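Local coordinates for protein RNA methyltransferase, TrmH family (Porphyromonas gingivalis, PDB 2I6D) that probably methylates RNA as a knotted TrmH/SpoU-family methyltransferase with no assigned RNA target and an N-terminal region related to substrate-binding domains, at residues A[34-39]-A[87-92]; A[29-34]-A[146-151]. All blocks are in the same frame, centred on the assembly; numbering follows the deposited sequence.

Contact 1 (A[34-39]-A[87-92]); sequences KLVGEM and LMAVFD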
loop_
_atom_site.group_PDB
_atom_site.type_symbol
_atom_site.label_atom_id
_atom_site.label_comp_id
_atom_site.label_asym_id
_atom_site.label_seq_id
_atom_site.Cartn_x
_atom_site.Cartn_y
_atom_site.Cartn_z
ATOM N N LYS A 34 -6.160 -15.647 5.303
ATOM C CA LYS A 34 -6.935 -14.735 4.447
ATOM C C LYS A 34 -5.980 -13.969 3.522
ATOM O O LYS A 34 -6.146 -13.946 2.291
ATOM C CB LYS A 34 -7.776 -13.760 5.283
ATOM C CG LYS A 34 -8.936 -14.388 6.002
ATOM C CD LYS A 34 -9.860 -13.327 6.639
ATOM C CE LYS A 34 -10.453 -13.851 7.956
ATOM N NZ LYS A 34 -11.558 -12.984 8.471
ATOM N N LEU A 35 -4.953 -13.372 4.117
ATOM C CA LEU A 35 -4.037 -12.577 3.368
ATOM C C LEU A 35 -3.121 -13.443 2.509
ATOM O O LEU A 35 -2.864 -13.088 1.359
ATOM C CB LEU A 35 -3.229 -11.640 4.275
ATOM C CG LEU A 35 -4.006 -10.513 4.967
ATOM C CD1 LEU A 35 -3.104 -9.900 6.024
ATOM C CD2 LEU A 35 -4.492 -9.464 3.977
ATOM N N VAL A 36 -2.657 -14.574 3.040
ATOM C CA VAL A 36 -1.755 -15.430 2.271
ATOM C C VAL A 36 -2.493 -15.973 1.048
ATOM O O VAL A 36 -1.981 -15.884 -0.072
ATOM C CB VAL A 36 -1.138 -16.573 3.147
ATOM C CG1 VAL A 36 -0.393 -17.572 2.274
ATOM C CG2 VAL A 36 -0.169 -15.983 4.196
ATOM N N GLY A 37 -3.711 -16.481 1.256
ATOM C CA GLY A 37 -4.540 -17.010 0.168
ATOM C C GLY A 37 -4.769 -15.984 -0.928
ATOM O O GLY A 37 -4.592 -16.257 -2.120
ATOM N N GLU A 38 -5.116 -14.771 -0.541
ATOM C CA GLU A 38 -5.352 -13.770 -1.554
ATOM C C GLU A 38 -4.122 -13.303 -2.313
ATOM O O GLU A 38 -4.233 -12.946 -3.501
ATOM C CB GLU A 38 -6.082 -12.564 -0.998
ATOM C CG GLU A 38 -6.685 -11.751 -2.137
ATOM C CD GLU A 38 -8.021 -11.193 -1.814
ATOM O OE1 GLU A 38 -8.410 -11.247 -0.621
ATOM O OE2 GLU A 38 -8.682 -10.716 -2.772
HETATM N N MSE A 39 -2.964 -13.297 -1.661
HETATM C CA MSE A 39 -1.782 -12.723 -2.294
HETATM C C MSE A 39 -0.899 -13.763 -3.031
HETATM O O MSE A 39 -0.064 -13.397 -3.870
HETATM C CB MSE A 39 -0.974 -11.921 -1.268
HETATM C CG MSE A 39 -1.739 -10.774 -0.600
HETATM SE SE MSE A 39 -0.647 -9.903 0.820
HETATM C CE MSE A 39 0.808 -9.167 -0.286
ATOM N N LEU A 87 -0.093 -19.583 9.941
ATOM C CA LEU A 87 0.361 -19.627 8.570
ATOM C C LEU A 87 1.161 -18.343 8.310
ATOM O O LEU A 87 0.686 -17.248 8.589
ATOM C CB LEU A 87 -0.854 -19.714 7.611
ATOM C CG LEU A 87 -0.568 -19.934 6.131
ATOM C CD1 LEU A 87 0.035 -21.320 5.903
ATOM C CD2 LEU A 87 -1.884 -19.714 5.318
HETATM N N MSE A 88 2.378 -18.498 7.809
HETATM C CA MSE A 88 3.214 -17.358 7.501
HETATM C C MSE A 88 3.883 -17.665 6.174
HETATM O O MSE A 88 4.477 -18.740 6.005
HETATM C CB MSE A 88 4.250 -17.146 8.620
HETATM C CG MSE A 88 5.063 -15.854 8.488
HETATM SE SE MSE A 88 6.061 -15.519 10.183
HETATM C CE MSE A 88 6.880 -13.786 9.687
ATOM N N ALA A 89 3.753 -16.741 5.221
ATOM C CA ALA A 89 4.364 -16.878 3.891
ATOM C C ALA A 89 5.488 -15.873 3.751
ATOM O O ALA A 89 5.422 -14.786 4.308
ATOM C CB ALA A 89 3.283 -16.642 2.779
ATOM N N VAL A 90 6.515 -16.219 2.979
ATOM C CA VAL A 90 7.517 -15.252 2.614
ATOM C C VAL A 90 7.412 -15.094 1.096
ATOM O O VAL A 90 7.474 -16.093 0.364
ATOM C CB VAL A 90 8.940 -15.686 3.016
ATOM C CG1 VAL A 90 9.953 -14.648 2.487
ATOM C CG2 VAL A 90 9.069 -15.801 4.560
ATOM N N PHE A 91 7.234 -13.855 0.646
ATOM C CA PHE A 91 7.149 -13.535 -0.777
ATOM C C PHE A 91 8.315 -12.678 -1.176
ATOM O O PHE A 91 8.850 -11.925 -0.347
ATOM C CB PHE A 91 5.887 -12.724 -1.075
ATOM C CG PHE A 91 4.609 -13.484 -0.868
ATOM C CD1 PHE A 91 4.224 -14.503 -1.748
ATOM C CD2 PHE A 91 3.759 -13.145 0.176
ATOM C CE1 PHE A 91 3.018 -15.206 -1.554
ATOM C CE2 PHE A 91 2.535 -13.820 0.358
ATOM C CZ PHE A 91 2.177 -14.856 -0.511
ATOM N N ASP A 92 8.690 -12.757 -2.458
ATOM C CA ASP A 92 9.626 -11.825 -3.032
ATOM C C ASP A 92 9.046 -10.420 -3.055
ATOM O O ASP A 92 7.888 -10.203 -3.451
ATOM C CB ASP A 92 9.933 -12.214 -4.482
ATOM C CG ASP A 92 10.882 -13.391 -4.598
ATOM O OD1 ASP A 92 11.381 -13.899 -3.565
ATOM O OD2 ASP A 92 11.130 -13.786 -5.753
#
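M39 N, at the end of the helix that faces F91, is shared by two carbonyls of the preceding turn: it donates to L35 O at 3.0 Å and weakly to V36 O at 3.2 Å. V36 O also lies near the plane of the F91 ring, at its edge, 4.3 Å from CZ. No hydrogen bond joins residues 34-39 to 87-92, and the rest is mainly apolar packing, centred on V36. With CG1 anti to the backbone N (chi1 171°), the fork of V36 straddles the methyl of A89, whose CB lies 3.8 Å from both CG1 and CG2. On one flank L87 reaches in with a single branch: its CD2 lies 3.9 Å from V36 CB and touches CG1 as well, and the two side chains cross obliquely. Further along, the ring of F91 meets the last turn of the helix, with F91 CZ 4.1 Å from M39 C. L87, A89 and F91 alternate along the strand and point to the helix; the axes of segments 34-39 and 87-92 come within 8.6 Å and lie 37° apart. Helix 33-39 thus packs on one face of the mixed sheet, in which 87-92 is an inner strand between 27-31 and 45-51. L48 of strand 45-51 adds to the packing against V36, L87 and A89, while on the other face V90 meets F12 and L13 of helix 7-15.

Contact 2 (A[29-34]-A[146-151]); sequences AVEGPK and VVQASM
The side-chain amide of Q148 spans the backbone of E31 with two hydrogen bonds. E31 N donates to Q148 OE1 at 2.8 Å. Q148 NE2 returns a nearly straight bond (171°) to E31 O at 3.1 Å, with that oxygen lying in the plane of the amide group. The bend of the Q148 chain (chi2 -57°) places CD beside the E31 peptide groups, and the match of donor to acceptor at both ends sets which amide atom is O and which is N. A water lies 2.8 Å from Q148 OE1 and also within hydrogen-bonding distance of A29 O, but it has more acceptors around it than protons to give. The carboxylate of E31 is satisfied elsewhere, by S79 OG and T80 N, and its side chain crosses that of Q148 at about a right angle. Beside the polar pair, V147 CG1 rests 3.8 Å from V30 CG2. V147 O accepts two hydrogen bonds: S150 OG approaches to 2.6 Å in the carbonyl plane, on a lone pair, and S150 N also donates to it. The other edge of strand 27-31 faces strand 87-92, whereas E31 N and O point away from it, toward Q148. The amide of Q148 therefore takes the place that a neighbouring strand would fill at a sheet edge, here joining the MRM3-like substrate-binding domain to the SpoU methylase region.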
loop_
_atom_site.group_PDB
_atom_site.type_symbol
_atom_site.label_atom_id
_atom_site.label_comp_id
_atom_site.label_asym_id
_atom_site.label_seq_id
_atom_site.Cartn_x
_atom_site.Cartn_y
_atom_site.Cartn_z
ATOM N N ALA A 29 7.154 -10.809 4.653
ATOM C CA ALA A 29 6.264 -11.839 5.142
ATOM C C ALA A 29 4.810 -11.354 5.217
ATOM O O ALA A 29 4.523 -10.150 5.402
ATOM C CB ALA A 29 6.729 -12.338 6.519
ATOM N N VAL A 30 3.915 -12.319 5.127
ATOM C CA VAL A 30 2.466 -12.133 5.224
ATOM C C VAL A 30 1.948 -13.250 6.108
ATOM O O VAL A 30 2.341 -14.435 5.943
ATOM C CB VAL A 30 1.800 -12.209 3.823
ATOM C CG1 VAL A 30 0.250 -12.017 3.886
ATOM C CG2 VAL A 30 2.433 -11.159 2.867
ATOM N N GLU A 31 1.087 -12.887 7.047
ATOM C CA GLU A 31 0.542 -13.844 8.012
ATOM C C GLU A 31 -0.964 -14.073 7.901
ATOM O O GLU A 31 -1.763 -13.148 7.673
ATOM C CB GLU A 31 0.916 -13.458 9.439
ATOM C CG GLU A 31 2.428 -13.249 9.645
ATOM C CD GLU A 31 2.743 -13.005 11.121
ATOM O OE1 GLU A 31 1.980 -13.504 11.967
ATOM O OE2 GLU A 31 3.724 -12.295 11.441
ATOM N N GLY A 32 -1.335 -15.335 8.053
ATOM C CA GLY A 32 -2.723 -15.716 8.176
ATOM C C GLY A 32 -3.329 -16.186 6.871
ATOM O O GLY A 32 -2.940 -15.723 5.819
ATOM N N PRO A 33 -4.296 -17.111 6.937
ATOM C CA PRO A 33 -4.858 -17.684 5.714
ATOM C C PRO A 33 -5.519 -16.682 4.767
ATOM O O PRO A 33 -5.493 -16.894 3.561
ATOM C CB PRO A 33 -5.933 -18.674 6.223
ATOM C CG PRO A 33 -6.119 -18.374 7.693
ATOM C CD PRO A 33 -4.864 -17.699 8.169
ATOM N N LYS A 34 -6.160 -15.647 5.303
ATOM C CA LYS A 34 -6.935 -14.735 4.447
ATOM C C LYS A 34 -5.980 -13.969 3.522
ATOM O O LYS A 34 -6.146 -13.946 2.291
ATOM C CB LYS A 34 -7.776 -13.760 5.283
ATOM C CG LYS A 34 -8.936 -14.388 6.002
ATOM C CD LYS A 34 -9.860 -13.327 6.639
ATOM C CE LYS A 34 -10.453 -13.851 7.956
ATOM N NZ LYS A 34 -11.558 -12.984 8.471
ATOM N N VAL A 146 1.595 -2.441 7.811
ATOM C CA VAL A 146 0.748 -2.155 6.656
ATOM C C VAL A 146 0.143 -3.407 6.040
ATOM O O VAL A 146 -1.066 -3.462 5.834
ATOM C CB VAL A 146 1.469 -1.334 5.578
ATOM C CG1 VAL A 146 0.539 -1.137 4.329
ATOM C CG2 VAL A 146 1.925 0.015 6.188
ATOM N N VAL A 147 0.978 -4.418 5.783
ATOM C CA VAL A 147 0.522 -5.664 5.151
ATOM C C VAL A 147 -0.657 -6.272 5.895
ATOM O O VAL A 147 -1.708 -6.556 5.298
ATOM C CB VAL A 147 1.664 -6.721 5.063
ATOM C CG1 VAL A 147 1.110 -8.129 4.813
ATOM C CG2 VAL A 147 2.662 -6.313 3.971
ATOM N N GLN A 148 -0.483 -6.477 7.198
ATOM C CA GLN A 148 -1.503 -7.132 7.994
ATOM C C GLN A 148 -2.820 -6.344 8.064
ATOM O O GLN A 148 -3.863 -6.932 8.338
ATOM C CB GLN A 148 -0.986 -7.451 9.396
ATOM C CG GLN A 148 0.173 -8.461 9.362
ATOM C CD GLN A 148 -0.177 -9.777 8.661
ATOM O OE1 GLN A 148 0.556 -10.217 7.792
ATOM N NE2 GLN A 148 -1.285 -10.413 9.058
ATOM N N ALA A 149 -2.757 -5.037 7.814
ATOM C CA ALA A 149 -3.950 -4.183 7.829
ATOM C C ALA A 149 -4.481 -3.909 6.415
ATOM O O ALA A 149 -5.396 -3.082 6.248
ATOM C CB ALA A 149 -3.639 -2.875 8.534
ATOM N N SER A 150 -3.931 -4.608 5.418
ATOM C CA SER A 150 -4.222 -4.297 4.010
ATOM C C SER A 150 -5.533 -4.887 3.446
ATOM O O SER A 150 -5.995 -4.455 2.379
ATOM C CB SER A 150 -3.007 -4.677 3.119
ATOM O OG SER A 150 -2.851 -6.090 3.048
HETATM N N MSE A 151 -6.126 -5.860 4.139
HETATM C CA MSE A 151 -7.386 -6.498 3.696
HETATM C C MSE A 151 -7.294 -7.112 2.293
HETATM O O MSE A 151 -8.293 -7.174 1.570
HETATM C CB MSE A 151 -8.563 -5.504 3.728
HETATM C CG MSE A 151 -9.554 -5.668 4.875
HETATM SE SE MSE A 151 -11.481 -5.718 4.347
HETATM C CE MSE A 151 -11.440 -4.945 2.547
HETATM O O HOH W 1 3.226 -9.356 7.787
#

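The two contacts lie side by side, their centres about 7 Å apart, and meet through strands 27-31 and 87-92, which are antiparallel neighbours in one sheet. Probable backbone hydrogen bonds of 2.8 Å link A89 N to V30 O and L87 O to G32 N, tying the strand of contact 1 to segment 29-34 of contact 2. V36 CG2 packs 3.4 Å from V30 O. Both contacts draw on helix 33-39, though K34, the residue common to them, makes no contact in either. Contact 1 is part of the hydrophobic interior of the N-terminal domain; contact 2 uses the outer edge of the same sheet to meet the SpoU region.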